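Local coordinates for protein lectin (PDB 6T0Q) that binds galactose-type sugars such as N-acetylgalactosamine, probably through two calcium-bearing carbohydrate-binding modules, at residues A28-S33 with M128-V133; Y242-N247 with F275-T280. All coordinates share one frame; numbering follows the deposited sequence.

Contact 1 (A28-S33 with M128-V133). Unlike the reference sequence in segment 28-33: S31 (reference Asn), T32 (reference Ala).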
ATOM      1  N   ALA A  28      26.005  -5.690 -15.938  1.00 22.95           N
ATOM      2  CA  ALA A  28      26.407  -4.796 -17.016  1.00 23.76           C
ATOM      3  C   ALA A  28      27.929  -4.797 -17.100  1.00 25.44           C
ATOM      4  O   ALA A  28      28.610  -4.747 -16.074  1.00 24.31           O
ATOM      5  CB  ALA A  28      25.879  -3.379 -16.777  1.00 17.36           C
ATOM      6  N   LEU A  29      28.461  -4.895 -18.313  1.00 19.76           N
ATOM      7  CA  LEU A  29      29.897  -4.998 -18.540  1.00 19.75           C
ATOM      8  C   LEU A  29      30.393  -3.779 -19.307  1.00 21.58           C
ATOM      9  O   LEU A  29      29.669  -3.213 -20.128  1.00 19.07           O
ATOM     10  CB  LEU A  29      30.236  -6.263 -19.335  1.00 19.06           C
ATOM     11  CG  LEU A  29      29.612  -7.546 -18.783  1.00 25.29           C
ATOM     12  CD1 LEU A  29      29.752  -8.690 -19.797  1.00 31.92           C
ATOM     13  CD2 LEU A  29      30.260  -7.903 -17.449  1.00 22.79           C
ATOM     14  N   LEU A  30      31.649  -3.414 -19.072  1.00 20.82           N
ATOM     15  CA  LEU A  30      32.270  -2.275 -19.740  1.00 23.06           C
ATOM     16  C   LEU A  30      33.055  -2.672 -20.982  1.00 24.23           C
ATOM     17  O   LEU A  30      33.596  -1.792 -21.662  1.00 19.78           O
ATOM     18  CB  LEU A  30      33.192  -1.545 -18.762  1.00 17.70           C
ATOM     19  CG  LEU A  30      32.485  -0.784 -17.632  1.00 20.33           C
ATOM     20  CD1 LEU A  30      33.542  -0.190 -16.719  1.00 20.72           C
ATOM     21  CD2 LEU A  30      31.582   0.307 -18.201  1.00 16.76           C
ATOM     22  N   SER A  31      33.102  -3.971 -21.298  1.00 22.29           N
ATOM     23  CA  SER A  31      34.024  -4.494 -22.310  1.00 23.51           C
ATOM     24  C   SER A  31      33.819  -3.850 -23.675  1.00 24.97           C
ATOM     25  O   SER A  31      34.781  -3.680 -24.435  1.00 25.65           O
ATOM     26  CB  SER A  31      33.859  -6.012 -22.435  1.00 31.37           C
ATOM     27  OG  SER A  31      33.982  -6.629 -21.161  1.00 45.35           O
ATOM     28  N   THR A  32      32.576  -3.525 -24.032  1.00 18.67           N
ATOM     29  CA  THR A  32      32.309  -2.941 -25.339  1.00 23.36           C
ATOM     30  C   THR A  32      32.206  -1.423 -25.295  1.00 24.05           C
ATOM     31  O   THR A  32      31.923  -0.800 -26.322  1.00 23.74           O
ATOM     32  CB  THR A  32      31.033  -3.529 -25.941  1.00 28.93           C
ATOM     33  OG1 THR A  32      29.907  -3.136 -25.153  1.00 35.17           O
ATOM     34  CG2 THR A  32      31.117  -5.051 -25.977  1.00 38.29           C
ATOM     35  N   SER A  33      32.452  -0.812 -24.145  1.00 17.61           N
ATOM     36  CA  SER A  33      32.244   0.621 -24.024  1.00 18.75           C
ATOM     37  C   SER A  33      33.492   1.394 -24.440  1.00 22.99           C
ATOM     38  O   SER A  33      34.602   0.854 -24.478  1.00 22.67           O
ATOM     39  CB  SER A  33      31.848   0.977 -22.585  1.00 19.55           C
ATOM     40  OG  SER A  33      31.559   2.363 -22.480  1.00 26.93           O
ATOM     41  N   MET A 128      33.138   7.059 -19.389  1.00 18.33           N
ATOM     42  CA  MET A 128      32.810   5.763 -19.954  1.00 19.42           C
ATOM     43  C   MET A 128      31.603   5.217 -19.213  1.00 19.54           C
ATOM     44  O   MET A 128      31.540   5.305 -17.986  1.00 21.22           O
ATOM     45  CB  MET A 128      33.985   4.780 -19.833  1.00 18.33           C
ATOM     46  CG  MET A 128      33.579   3.310 -20.047  1.00 22.39           C
ATOM     47  SD  MET A 128      34.942   2.136 -19.834  1.00 24.35           S
ATOM     48  CE  MET A 128      35.711   2.261 -21.434  1.00 19.45           C
ATOM     49  N   ALA A 129      30.638   4.672 -19.954  1.00 17.82           N
ATOM     50  CA  ALA A 129      29.478   4.071 -19.316  1.00 20.10           C
ATOM     51  C   ALA A 129      28.958   2.924 -20.170  1.00 22.11           C
ATOM     52  O   ALA A 129      29.111   2.924 -21.392  1.00 18.89           O
ATOM     53  CB  ALA A 129      28.361   5.097 -19.083  1.00 17.30           C
ATOM     54  N   SER A 130      28.387   1.925 -19.496  1.00 19.06           N
ATOM     55  CA  SER A 130      27.514   0.927 -20.095  1.00 18.93           C
ATOM     56  C   SER A 130      26.135   1.059 -19.478  1.00 20.12           C
ATOM     57  O   SER A 130      26.002   1.219 -18.260  1.00 19.56           O
ATOM     58  CB  SER A 130      27.999  -0.523 -19.875  1.00 24.37           C
ATOM     59  OG  SER A 130      28.989  -0.875 -20.825  1.00 37.37           O
ATOM     60  N   ILE A 131      25.122   0.942 -20.319  1.00 18.36           N
ATOM     61  CA  ILE A 131      23.724   1.035 -19.919  1.00 20.50           C
ATOM     62  C   ILE A 131      23.072  -0.263 -20.372  1.00 22.17           C
ATOM     63  O   ILE A 131      22.809  -0.447 -21.566  1.00 20.59           O
ATOM     64  CB  ILE A 131      23.041   2.255 -20.548  1.00 20.72           C
ATOM     65  CG1 ILE A 131      23.845   3.521 -20.233  1.00 19.46           C
ATOM     66  CG2 ILE A 131      21.581   2.358 -20.098  1.00 21.84           C
ATOM     67  CD1 ILE A 131      23.550   4.663 -21.203  1.00 21.00           C
ATOM     68  N   LEU A 132      22.832  -1.180 -19.442  1.00 18.02           N
ATOM     69  CA  LEU A 132      22.186  -2.444 -19.773  1.00 19.88           C
ATOM     70  C   LEU A 132      20.686  -2.272 -19.557  1.00 22.36           C
ATOM     71  O   LEU A 132      20.218  -2.222 -18.412  1.00 21.41           O
ATOM     72  CB  LEU A 132      22.744  -3.589 -18.933  1.00 21.79           C
ATOM     73  CG  LEU A 132      22.074  -4.957 -19.116  1.00 22.32           C
ATOM     74  CD1 LEU A 132      22.169  -5.427 -20.561  1.00 20.13           C
ATOM     75  CD2 LEU A 132      22.712  -5.975 -18.178  1.00 20.11           C
ATOM     76  N   VAL A 133      19.939  -2.182 -20.655  1.00 20.98           N
ATOM     77  CA  VAL A 133      18.501  -1.924 -20.620  1.00 24.27           C
ATOM     78  C   VAL A 133      17.763  -3.255 -20.602  1.00 25.82           C
ATOM     79  O   VAL A 133      18.035  -4.132 -21.424  1.00 24.72           O
ATOM     80  CB  VAL A 133      18.065  -1.081 -21.833  1.00 24.40           C
ATOM     81  CG1 VAL A 133      16.534  -1.001 -21.919  1.00 20.98           C
ATOM     82  CG2 VAL A 133      18.678   0.315 -21.780  1.00 21.06           C
TER
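L30 and A28 lie over S130 and L132, with CA atoms 5.7 Å apart for L30 and S130 and 5.6 Å for A28 and L132, so the loop segment 28-33 runs antiparallel to strand 128-133. No backbone hydrogen bond joins the two. The loop instead runs along the face of the strand that carries M128, S130 and L132, then bends in a type I turn from L30 to S33, closed by S33 N to L30 O at 2.9 Å.

Two serine hydroxyls, one from each segment, make the polar link. S130 OG, beside its own backbone N, donates to L29 O over a short 2.5 Å, tilted 27° from the carbonyl plane. S33 OG donates in return to A129 O at 2.7 Å, but from above that carbonyl, 57° out of plane. M128 is extended through its first two torsions, which sets its SD 4.1 Å from L30 CD1; the bend at chi3 (-82°) then turns CE to S33, 3.5 Å from S33 O. At the other end A28 CB rests on L132 CB at 3.8 Å.

A75, V73, T145 and F143 share backbone hydrogen bonds with M128, S130, A129 and I131, binding the strand edge to edge with its neighbours in the sheet. The loop is therefore added as a layer on the sheet face, where two hydroxyl-to-carbonyl bonds hold it together with the apolar contacts around them.

Contact 2 (Y242-N247 with F275-T280). With NAG (2-acetamido-2-deoxy-beta-D-glucopyranose), chain B.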
ATOM      1  N   TYR A 242      18.958 -20.227   2.182  1.00 21.30           N
ATOM      2  CA  TYR A 242      17.758 -19.396   2.149  1.00 23.90           C
ATOM      3  C   TYR A 242      16.950 -19.742   0.910  1.00 27.64           C
ATOM      4  O   TYR A 242      17.480 -20.246  -0.082  1.00 25.50           O
ATOM      5  CB  TYR A 242      18.088 -17.891   2.113  1.00 21.51           C
ATOM      6  CG  TYR A 242      18.655 -17.506   0.766  1.00 24.42           C
ATOM      7  CD1 TYR A 242      17.825 -17.118  -0.279  1.00 22.89           C
ATOM      8  CD2 TYR A 242      20.020 -17.598   0.519  1.00 23.72           C
ATOM      9  CE1 TYR A 242      18.339 -16.818  -1.533  1.00 23.44           C
ATOM     10  CE2 TYR A 242      20.549 -17.285  -0.728  1.00 23.85           C
ATOM     11  CZ  TYR A 242      19.702 -16.900  -1.747  1.00 24.65           C
ATOM     12  OH  TYR A 242      20.212 -16.605  -2.989  1.00 23.59           O
ATOM     13  N   THR A 243      15.661 -19.423   0.968  1.00 23.70           N
ATOM     14  CA  THR A 243      14.828 -19.294  -0.216  1.00 26.61           C
ATOM     15  C   THR A 243      14.164 -17.927  -0.163  1.00 25.89           C
ATOM     16  O   THR A 243      13.657 -17.520   0.888  1.00 26.41           O
ATOM     17  CB  THR A 243      13.772 -20.404  -0.304  1.00 29.98           C
ATOM     18  OG1 THR A 243      14.431 -21.673  -0.370  1.00 39.10           O
ATOM     19  CG2 THR A 243      12.929 -20.231  -1.561  1.00 41.35           C
ATOM     20  N   LEU A 244      14.169 -17.227  -1.292  1.00 22.53           N
ATOM     21  CA  LEU A 244      13.706 -15.851  -1.384  1.00 24.30           C
ATOM     22  C   LEU A 244      12.443 -15.794  -2.226  1.00 22.27           C
ATOM     23  O   LEU A 244      12.391 -16.404  -3.301  1.00 21.73           O
ATOM     24  CB  LEU A 244      14.778 -14.963  -2.011  1.00 23.28           C
ATOM     25  CG  LEU A 244      14.361 -13.531  -2.357  1.00 24.45           C
ATOM     26  CD1 LEU A 244      14.129 -12.721  -1.075  1.00 21.55           C
ATOM     27  CD2 LEU A 244      15.428 -12.890  -3.237  1.00 23.87           C
ATOM     28  N   TYR A 245      11.451 -15.036  -1.748  1.00 21.06           N
ATOM     29  CA  TYR A 245      10.178 -14.818  -2.427  1.00 23.84           C
ATOM     30  C   TYR A 245       9.896 -13.324  -2.541  1.00 22.35           C
ATOM     31  O   TYR A 245      10.283 -12.536  -1.672  1.00 23.10           O
ATOM     32  CB  TYR A 245       9.009 -15.475  -1.663  1.00 22.21           C
ATOM     33  CG  TYR A 245       9.201 -16.946  -1.371  1.00 23.25           C
ATOM     34  CD1 TYR A 245       9.983 -17.365  -0.301  1.00 27.35           C
ATOM     35  CD2 TYR A 245       8.592 -17.916  -2.165  1.00 24.92           C
ATOM     36  CE1 TYR A 245      10.163 -18.710  -0.028  1.00 30.28           C
ATOM     37  CE2 TYR A 245       8.763 -19.261  -1.903  1.00 34.08           C
ATOM     38  CZ  TYR A 245       9.552 -19.655  -0.835  1.00 37.73           C
ATOM     39  OH  TYR A 245       9.728 -20.994  -0.569  1.00 38.34           O
ATOM     40  N   VAL A 246       9.192 -12.935  -3.607  1.00 24.00           N
ATOM     41  CA  VAL A 246       8.661 -11.580  -3.736  1.00 22.73           C
ATOM     42  C   VAL A 246       7.194 -11.686  -4.138  1.00 25.02           C
ATOM     43  O   VAL A 246       6.858 -12.358  -5.121  1.00 23.17           O
ATOM     44  CB  VAL A 246       9.461 -10.714  -4.736  1.00 29.87           C
ATOM     45  CG1 VAL A 246       9.376 -11.253  -6.142  1.00 39.10           C
ATOM     46  CG2 VAL A 246       8.963  -9.276  -4.709  1.00 26.45           C
ATOM     47  N   ASN A 247       6.321 -11.060  -3.347  1.00 25.31           N
ATOM     48  CA  ASN A 247       4.870 -11.147  -3.533  1.00 32.96           C
ATOM     49  C   ASN A 247       4.406 -12.595  -3.691  1.00 35.03           C
ATOM     50  O   ASN A 247       3.531 -12.907  -4.499  1.00 31.36           O
ATOM     51  CB  ASN A 247       4.432 -10.291  -4.717  1.00 34.90           C
ATOM     52  CG  ASN A 247       4.791  -8.841  -4.519  1.00 42.80           C
ATOM     53  OD1 ASN A 247       4.706  -8.331  -3.400  1.00 39.69           O
ATOM     54  ND2 ASN A 247       5.231  -8.175  -5.590  1.00 40.20           N
ATOM     55  N   PHE A 275       8.887  -8.797   0.444  1.00 21.47           N
ATOM     56  CA  PHE A 275      10.016  -9.701   0.309  1.00 20.38           C
ATOM     57  C   PHE A 275       9.976 -10.673   1.479  1.00 28.99           C
ATOM     58  O   PHE A 275       9.841 -10.249   2.630  1.00 26.63           O
ATOM     59  CB  PHE A 275      11.329  -8.910   0.284  1.00 19.43           C
ATOM     60  CG  PHE A 275      11.373  -7.871  -0.818  1.00 23.00           C
ATOM     61  CD1 PHE A 275      10.808  -6.620  -0.635  1.00 22.30           C
ATOM     62  CD2 PHE A 275      11.952  -8.161  -2.042  1.00 25.69           C
ATOM     63  CE1 PHE A 275      10.826  -5.665  -1.658  1.00 23.30           C
ATOM     64  CE2 PHE A 275      11.975  -7.214  -3.070  1.00 27.91           C
ATOM     65  CZ  PHE A 275      11.416  -5.971  -2.876  1.00 26.53           C
ATOM     66  N   ALA A 276      10.068 -11.969   1.190  1.00 22.40           N
ATOM     67  CA  ALA A 276       9.992 -12.971   2.245  1.00 23.50           C
ATOM     68  C   ALA A 276      11.111 -13.983   2.088  1.00 24.46           C
ATOM     69  O   ALA A 276      11.452 -14.380   0.970  1.00 23.76           O
ATOM     70  CB  ALA A 276       8.634 -13.684   2.252  1.00 24.46           C
ATOM     71  N   ILE A 277      11.688 -14.392   3.216  1.00 22.07           N
ATOM     72  CA  ILE A 277      12.842 -15.278   3.226  1.00 25.00           C
ATOM     73  C   ILE A 277      12.553 -16.436   4.170  1.00 24.19           C
ATOM     74  O   ILE A 277      12.130 -16.223   5.309  1.00 23.27           O
ATOM     75  CB  ILE A 277      14.123 -14.549   3.676  1.00 23.16           C
ATOM     76  CG1 ILE A 277      14.418 -13.322   2.808  1.00 21.44           C
ATOM     77  CG2 ILE A 277      15.307 -15.504   3.660  1.00 25.66           C
ATOM     78  CD1 ILE A 277      15.560 -12.457   3.393  1.00 21.95           C
ATOM     79  N   ASN A 278      12.777 -17.651   3.699  1.00 20.94           N
ATOM     80  CA  ASN A 278      12.887 -18.815   4.569  1.00 22.34           C
ATOM     81  C   ASN A 278      14.370 -19.178   4.629  1.00 22.87           C
ATOM     82  O   ASN A 278      14.938 -19.658   3.646  1.00 23.93           O
ATOM     83  CB  ASN A 278      12.021 -19.963   4.046  1.00 26.08           C
ATOM     84  CG  ASN A 278      12.337 -21.304   4.710  1.00 29.86           C
ATOM     85  OD1 ASN A 278      13.038 -21.374   5.710  1.00 28.01           O
ATOM     86  ND2 ASN A 278      11.801 -22.378   4.142  1.00 32.06           N
ATOM     87  N   ALA A 279      15.003 -18.931   5.771  1.00 23.83           N
ATOM     88  CA  ALA A 279      16.419 -19.225   5.948  1.00 25.99           C
ATOM     89  C   ALA A 279      16.567 -20.353   6.955  1.00 25.74           C
ATOM     90  O   ALA A 279      15.818 -20.420   7.933  1.00 26.18           O
ATOM     91  CB  ALA A 279      17.195 -17.986   6.410  1.00 21.85           C
ATOM     92  N   THR A 280      17.526 -21.244   6.715  1.00 25.89           N
ATOM     93  CA  THR A 280      17.666 -22.464   7.501  1.00 23.89           C
ATOM     94  C   THR A 280      19.063 -22.575   8.086  1.00 24.49           C
ATOM     95  O   THR A 280      20.061 -22.331   7.397  1.00 24.86           O
ATOM     96  CB  THR A 280      17.362 -23.702   6.650  1.00 27.54           C
ATOM     97  OG1 THR A 280      16.016 -23.620   6.167  1.00 29.04           O
ATOM     98  CG2 THR A 280      17.533 -24.993   7.472  1.00 26.56           C
TER
HETATM   99  C1  NAG B   1      12.059 -23.701   4.639  1.00 38.73           C
HETATM  100  C2  NAG B   1      10.882 -24.642   4.446  1.00 44.83           C
HETATM  101  C3  NAG B   1      11.281 -26.051   4.842  1.00 53.29           C
HETATM  102  C4  NAG B   1      12.458 -26.512   3.996  1.00 52.15           C
HETATM  103  C5  NAG B   1      13.622 -25.518   4.052  1.00 45.13           C
HETATM  104  C6  NAG B   1      14.627 -25.772   2.951  1.00 41.55           C
HETATM  105  C7  NAG B   1       8.580 -23.824   4.594  1.00 46.15           C
HETATM  106  C8  NAG B   1       7.457 -23.421   5.501  1.00 43.54           C
HETATM  107  N2  NAG B   1       9.711 -24.210   5.193  1.00 39.74           N
HETATM  108  O3  NAG B   1      10.171 -26.917   4.639  1.00 56.53           O
HETATM  109  O4  NAG B   1      12.685 -27.710   4.630  1.00 60.33           O
HETATM  110  O5  NAG B   1      13.178 -24.162   3.861  1.00 39.38           O
HETATM  111  O6  NAG B   1      15.907 -26.092   3.474  1.00 55.49           O
HETATM  112  O7  NAG B   1       8.471 -23.795   3.368  1.00 46.86           O
HETATM  113  O   HOH W   1      10.665 -22.159   1.533  1.00 37.11           O
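The N-glycosylated asparagine of an Asn-X-Thr sequon, N278, sits here in an antiparallel strand pair within a sheet of the second module. Strands 242-246 and 275-280 run at 172°, and N278 and A276 form hydrogen-bonded pairs with T243 and Y245. T243 N reaches N278 O at 2.8 Å, Y245 N reaches A276 O also at 2.8 Å, and the return bonds match them, that from A276 N to Y245 O being nearly straight at its hydrogen (170°).

The face bearing L244, V246, F275 and I277 is mainly apolar. The side chains of L244 and I277 pass across each other, with L244 CD1 3.9 Å from I277 CG1, while V246 lies alongside F275; strands 229-239 and 287-296 cover this side. Y242 also starts from this face, but its hydroxyl goes to D261 and Y263.

On the other face, N278 ND2 is joined to C1 of the GlcNAc (NAG) at 1.4 Å. A water accepts from N278 ND2 at 2.9 Å and meets Y245 OH at 2.6 Å. The same water donates a longer bond of 3.3 Å to the acetamido oxygen, NAG O7. It lies in the plane of the Y245 ring at its edge, as does A276 O, 3.6 Å from Y245 CD1; F320 meets this ring edge-to-face. One water thus ties the linkage nitrogen, the acetamide and a tyrosine together, which would limit swinging of the first sugar.

How the contacts relate
Contacts 1 and 2 share no strand and do not touch: their centres are 31 Å apart, their nearest atoms about 18 Å, and they lie on opposite sides of the chain's centre. Most touching residues are buried in both, yet contact 1 is the more central, about 13 Å from the chain centre against 20 Å. The chemistry follows the place in the fold. Contact 2 is built within a sheet, so backbone bonds carry it and its two faces can differ, one mainly apolar and one bearing glycan. Contact 1 is built on a sheet face, where strand backbone groups pair with neighbouring strands, and between its two segments the hydrogen bonds run from serine hydroxyls to backbone carbonyls.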